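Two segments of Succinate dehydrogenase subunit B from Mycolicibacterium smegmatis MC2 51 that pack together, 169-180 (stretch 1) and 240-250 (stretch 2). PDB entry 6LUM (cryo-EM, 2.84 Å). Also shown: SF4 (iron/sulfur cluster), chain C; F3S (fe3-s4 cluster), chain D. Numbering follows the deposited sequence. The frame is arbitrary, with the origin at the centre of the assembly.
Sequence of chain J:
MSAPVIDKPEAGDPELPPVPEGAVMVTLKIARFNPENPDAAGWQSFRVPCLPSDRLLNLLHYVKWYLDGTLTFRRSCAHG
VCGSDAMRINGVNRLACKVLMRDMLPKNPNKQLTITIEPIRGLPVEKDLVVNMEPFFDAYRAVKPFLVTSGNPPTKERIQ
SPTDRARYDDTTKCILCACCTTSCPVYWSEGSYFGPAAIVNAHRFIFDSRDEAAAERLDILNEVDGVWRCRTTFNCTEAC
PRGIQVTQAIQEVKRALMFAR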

# COMPACT_ATOMS: atom_id res chain seq x y z
N ASP J 169 -20.49 -18.17 -10.46
CA ASP J 169 -21.89 -17.98 -10.75
C ASP J 169 -22.70 -18.11 -9.45
O ASP J 169 -22.19 -18.54 -8.42
CB ASP J 169 -22.35 -19.01 -11.77
CG ASP J 169 -23.70 -18.70 -12.34
OD1 ASP J 169 -23.78 -18.32 -13.52
OD2 ASP J 169 -24.69 -18.84 -11.60
N ASP J 170 -23.96 -17.70 -9.52
CA ASP J 170 -24.91 -17.81 -8.42
C ASP J 170 -24.63 -16.81 -7.31
O ASP J 170 -25.46 -16.61 -6.43
CB ASP J 170 -24.93 -19.25 -7.88
CG ASP J 170 -25.74 -19.38 -6.61
OD1 ASP J 170 -26.97 -19.52 -6.69
OD2 ASP J 170 -25.12 -19.36 -5.53
N THR J 171 -23.50 -16.13 -7.37
CA THR J 171 -23.27 -14.97 -6.53
C THR J 171 -23.21 -13.70 -7.36
O THR J 171 -23.03 -12.62 -6.81
CB THR J 171 -21.99 -15.11 -5.72
OG1 THR J 171 -20.97 -15.66 -6.55
CG2 THR J 171 -22.21 -16.01 -4.55
N THR J 172 -23.35 -13.82 -8.67
CA THR J 172 -23.48 -12.68 -9.56
C THR J 172 -24.92 -12.22 -9.68
O THR J 172 -25.20 -11.33 -10.49
CB THR J 172 -22.92 -13.02 -10.93
OG1 THR J 172 -23.50 -14.23 -11.40
CG2 THR J 172 -21.43 -13.17 -10.86
N LYS J 173 -25.82 -12.79 -8.90
CA LYS J 173 -27.23 -12.45 -8.95
C LYS J 173 -27.65 -11.45 -7.88
O LYS J 173 -28.83 -11.15 -7.78
CB LYS J 173 -28.07 -13.71 -8.79
CG LYS J 173 -27.70 -14.83 -9.69
CD LYS J 173 -28.39 -16.08 -9.23
CE LYS J 173 -29.88 -15.86 -9.22
NZ LYS J 173 -30.62 -17.09 -8.83
N CYS J 174 -26.72 -10.95 -7.09
CA CYS J 174 -27.06 -10.12 -5.94
C CYS J 174 -27.50 -8.74 -6.40
O CYS J 174 -26.72 -8.02 -7.03
CB CYS J 174 -25.87 -10.04 -5.00
SG CYS J 174 -25.91 -8.79 -3.74
N ILE J 175 -28.74 -8.37 -6.09
CA ILE J 175 -29.25 -7.04 -6.41
C ILE J 175 -29.01 -6.04 -5.30
O ILE J 175 -29.42 -4.89 -5.43
CB ILE J 175 -30.75 -7.06 -6.75
CG1 ILE J 175 -31.55 -7.62 -5.60
CG2 ILE J 175 -30.98 -7.88 -7.96
CD1 ILE J 175 -32.99 -7.86 -5.92
N LEU J 176 -28.36 -6.45 -4.22
CA LEU J 176 -28.00 -5.57 -3.12
C LEU J 176 -29.22 -4.92 -2.48
O LEU J 176 -29.34 -3.71 -2.40
CB LEU J 176 -27.00 -4.51 -3.58
CG LEU J 176 -25.59 -4.96 -3.90
CD1 LEU J 176 -24.92 -3.91 -4.73
CD2 LEU J 176 -24.84 -5.18 -2.63
N CYS J 177 -30.12 -5.76 -1.99
CA CYS J 177 -31.34 -5.27 -1.37
C CYS J 177 -31.27 -5.24 0.15
O CYS J 177 -32.07 -4.53 0.76
CB CYS J 177 -32.54 -6.11 -1.81
SG CYS J 177 -32.52 -7.80 -1.35
N ALA J 178 -30.35 -5.98 0.76
CA ALA J 178 -30.14 -6.07 2.20
C ALA J 178 -31.21 -6.88 2.90
O ALA J 178 -31.32 -6.81 4.11
CB ALA J 178 -30.03 -4.70 2.85
N CYS J 179 -31.99 -7.68 2.19
CA CYS J 179 -32.93 -8.57 2.85
C CYS J 179 -32.24 -9.64 3.66
O CYS J 179 -32.88 -10.29 4.49
CB CYS J 179 -33.85 -9.23 1.82
SG CYS J 179 -35.26 -8.28 1.29
N CYS J 180 -30.95 -9.86 3.43
CA CYS J 180 -30.18 -10.89 4.10
C CYS J 180 -29.43 -10.34 5.30
O CYS J 180 -29.54 -10.87 6.40
CB CYS J 180 -29.20 -11.51 3.11
SG CYS J 180 -27.83 -10.45 2.70
N CYS J 240 -33.21 -14.27 1.01
CA CYS J 240 -32.79 -13.75 -0.29
C CYS J 240 -33.89 -13.88 -1.33
O CYS J 240 -34.45 -14.96 -1.50
CB CYS J 240 -31.55 -14.48 -0.79
SG CYS J 240 -31.16 -14.13 -2.46
N PRO J 241 -34.24 -12.80 -2.05
CA PRO J 241 -35.26 -12.89 -3.09
C PRO J 241 -34.77 -13.42 -4.42
O PRO J 241 -35.61 -13.77 -5.26
CB PRO J 241 -35.71 -11.44 -3.22
CG PRO J 241 -34.58 -10.68 -2.84
CD PRO J 241 -33.95 -11.40 -1.73
N ARG J 242 -33.47 -13.50 -4.66
CA ARG J 242 -32.94 -14.10 -5.87
C ARG J 242 -32.62 -15.58 -5.71
O ARG J 242 -32.29 -16.23 -6.70
CB ARG J 242 -31.68 -13.38 -6.32
CG ARG J 242 -31.76 -11.89 -6.36
CD ARG J 242 -32.80 -11.40 -7.33
NE ARG J 242 -32.74 -12.04 -8.64
CZ ARG J 242 -31.91 -11.70 -9.61
NH1 ARG J 242 -31.05 -10.71 -9.45
NH2 ARG J 242 -31.94 -12.35 -10.76
N GLY J 243 -32.68 -16.12 -4.50
CA GLY J 243 -32.33 -17.50 -4.26
C GLY J 243 -30.86 -17.76 -4.47
O GLY J 243 -30.49 -18.43 -5.43
N ILE J 244 -30.00 -17.24 -3.59
CA ILE J 244 -28.57 -17.26 -3.86
C ILE J 244 -27.79 -18.31 -3.07
O ILE J 244 -26.69 -18.68 -3.50
CB ILE J 244 -27.97 -15.85 -3.66
CG1 ILE J 244 -28.11 -15.03 -4.93
CG2 ILE J 244 -26.52 -15.87 -3.25
CD1 ILE J 244 -27.42 -13.74 -4.87
N GLN J 245 -28.37 -18.88 -2.01
CA GLN J 245 -27.63 -19.79 -1.14
C GLN J 245 -26.52 -19.04 -0.43
O GLN J 245 -25.34 -19.37 -0.55
CB GLN J 245 -27.06 -20.99 -1.90
CG GLN J 245 -28.02 -21.64 -2.85
CD GLN J 245 -29.17 -22.29 -2.15
OE1 GLN J 245 -30.30 -22.26 -2.61
NE2 GLN J 245 -28.88 -22.90 -1.02
N VAL J 246 -26.93 -18.01 0.31
CA VAL J 246 -25.98 -17.09 0.92
C VAL J 246 -25.09 -17.81 1.90
O VAL J 246 -23.88 -17.57 1.96
CB VAL J 246 -26.76 -15.94 1.59
CG1 VAL J 246 -25.85 -14.83 1.94
CG2 VAL J 246 -27.85 -15.46 0.70
N THR J 247 -25.65 -18.73 2.67
CA THR J 247 -24.85 -19.40 3.68
C THR J 247 -23.93 -20.45 3.09
O THR J 247 -22.89 -20.75 3.68
CB THR J 247 -25.74 -20.04 4.71
OG1 THR J 247 -24.94 -20.56 5.77
CG2 THR J 247 -26.46 -21.14 4.06
N GLN J 248 -24.26 -21.01 1.93
CA GLN J 248 -23.31 -21.88 1.27
C GLN J 248 -22.17 -21.08 0.65
O GLN J 248 -21.04 -21.56 0.60
CB GLN J 248 -24.01 -22.71 0.21
CG GLN J 248 -23.11 -23.60 -0.54
CD GLN J 248 -23.87 -24.43 -1.51
OE1 GLN J 248 -25.00 -24.81 -1.25
NE2 GLN J 248 -23.27 -24.70 -2.66
N ALA J 249 -22.44 -19.86 0.19
CA ALA J 249 -21.34 -18.99 -0.19
C ALA J 249 -20.43 -18.71 0.99
O ALA J 249 -19.19 -18.74 0.86
CB ALA J 249 -21.88 -17.69 -0.76
N ILE J 250 -21.02 -18.44 2.15
CA ILE J 250 -20.22 -18.21 3.36
C ILE J 250 -19.43 -19.45 3.72
O ILE J 250 -18.28 -19.37 4.16
CB ILE J 250 -21.13 -17.76 4.51
CG1 ILE J 250 -21.81 -16.44 4.15
CG2 ILE J 250 -20.33 -17.57 5.76
CD1 ILE J 250 -22.85 -16.05 5.07
FE1 SF4 C . -28.58 -10.54 0.43
FE2 SF4 C . -30.58 -9.24 -1.40
FE3 SF4 C . -29.77 -12.11 -1.87
FE4 SF4 C . -27.85 -9.86 -2.44
S1 SF4 C . -29.83 -10.34 -3.06
S2 SF4 C . -27.80 -11.63 -1.24
S3 SF4 C . -28.60 -8.77 -0.77
S4 SF4 C . -30.56 -11.00 -0.21
FE1 F3S D . -26.49 -14.62 9.77
FE3 F3S D . -24.73 -17.04 9.25
FE4 F3S D . -26.95 -16.34 7.34
S1 F3S D . -25.05 -15.73 11.00
S2 F3S D . -28.22 -14.94 8.46
S3 F3S D . -25.23 -15.25 8.11
S4 F3S D . -25.79 -18.18 7.70

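Ile244 lies at the apolar centre of the contact. Its CA-to-CB bond points sideways, but the m, t rotamer brings the end of the chain nearer to stretch 1, where CD1 sits 4.0 Å from Cys174 CB, 4.0 Å from Lys173 CB and 3.6 Å from the backbone N of Cys174. The methyl thus covers the Lys173–Cys174 peptide as well as the side chains around it. Farther along stretch 2, in the first turn of the helix that begins at Val246, Ala249 points toward stretch 1 and its CB meets Thr171 CG2 at 4.2 Å.

A second apolar patch forms around Pro241. Its ring packs against two cysteines and an isoleucine, with CG 3.8 Å from Cys177 SG and 4.5 Å from Ile175 CD1, and CD 4.2 Å from Cys179 CB. Pro241 CD also lies 3.7 Å from S4 of the SF4 cluster.

That cluster ties the two stretches together by covalent chemistry. Stretch 1 supplies three thiolates, Cys174 SG to FE4 at 2.6 Å, Cys177 SG to FE2 at 2.4 Å and Cys180 SG to FE1 at 2.4 Å; stretch 2 supplies the fourth, Cys240 SG to FE3 at 2.5 Å. Although the CA-to-CB bond of Cys240 points away from stretch 1, its SG still ligates the cluster, which therefore links the segments. Within the loop of stretch 1, the N of Cys179 donates a hydrogen bond to Cys177 SG at 3.6 Å, as sulfur's large radius allows.

Outward from the cluster, neither stretch offers a strand for pairing, and the backbones approach most closely at Asp170–Ile244 (CA to CA 5.9 Å) and Lys173–Arg242 (CA to CA 6.7 Å). Lys173 and Arg242 point toward each other's stretch. The lysine extends past the arginine, its CE 4.2 Å from Arg242 CB, and its NZ donates a hydrogen bond to the Arg242 backbone O at 2.8 Å: the ammonium meets the carbonyl oxygen of Arg242, a neutral acceptor, not its like-charged guanidinium. Arg242, m at chi1, chi2 and chi3, folds its guanidinium back so that Lys173 CB lies over one face and Ile175 CG2 at its edge, 3.2 Å from NH1. NH1 also comes within 2.8 Å of Lys173 O, but the angle is too poor for a hydrogen bond.

At the partly exposed margin, Asp170 swings the end of its acid group nearer to stretch 2, placing OD2 2.7 Å from the backbone O of Ile244; two oxygens this close suggest a proton on the acid, which the geometry does not settle.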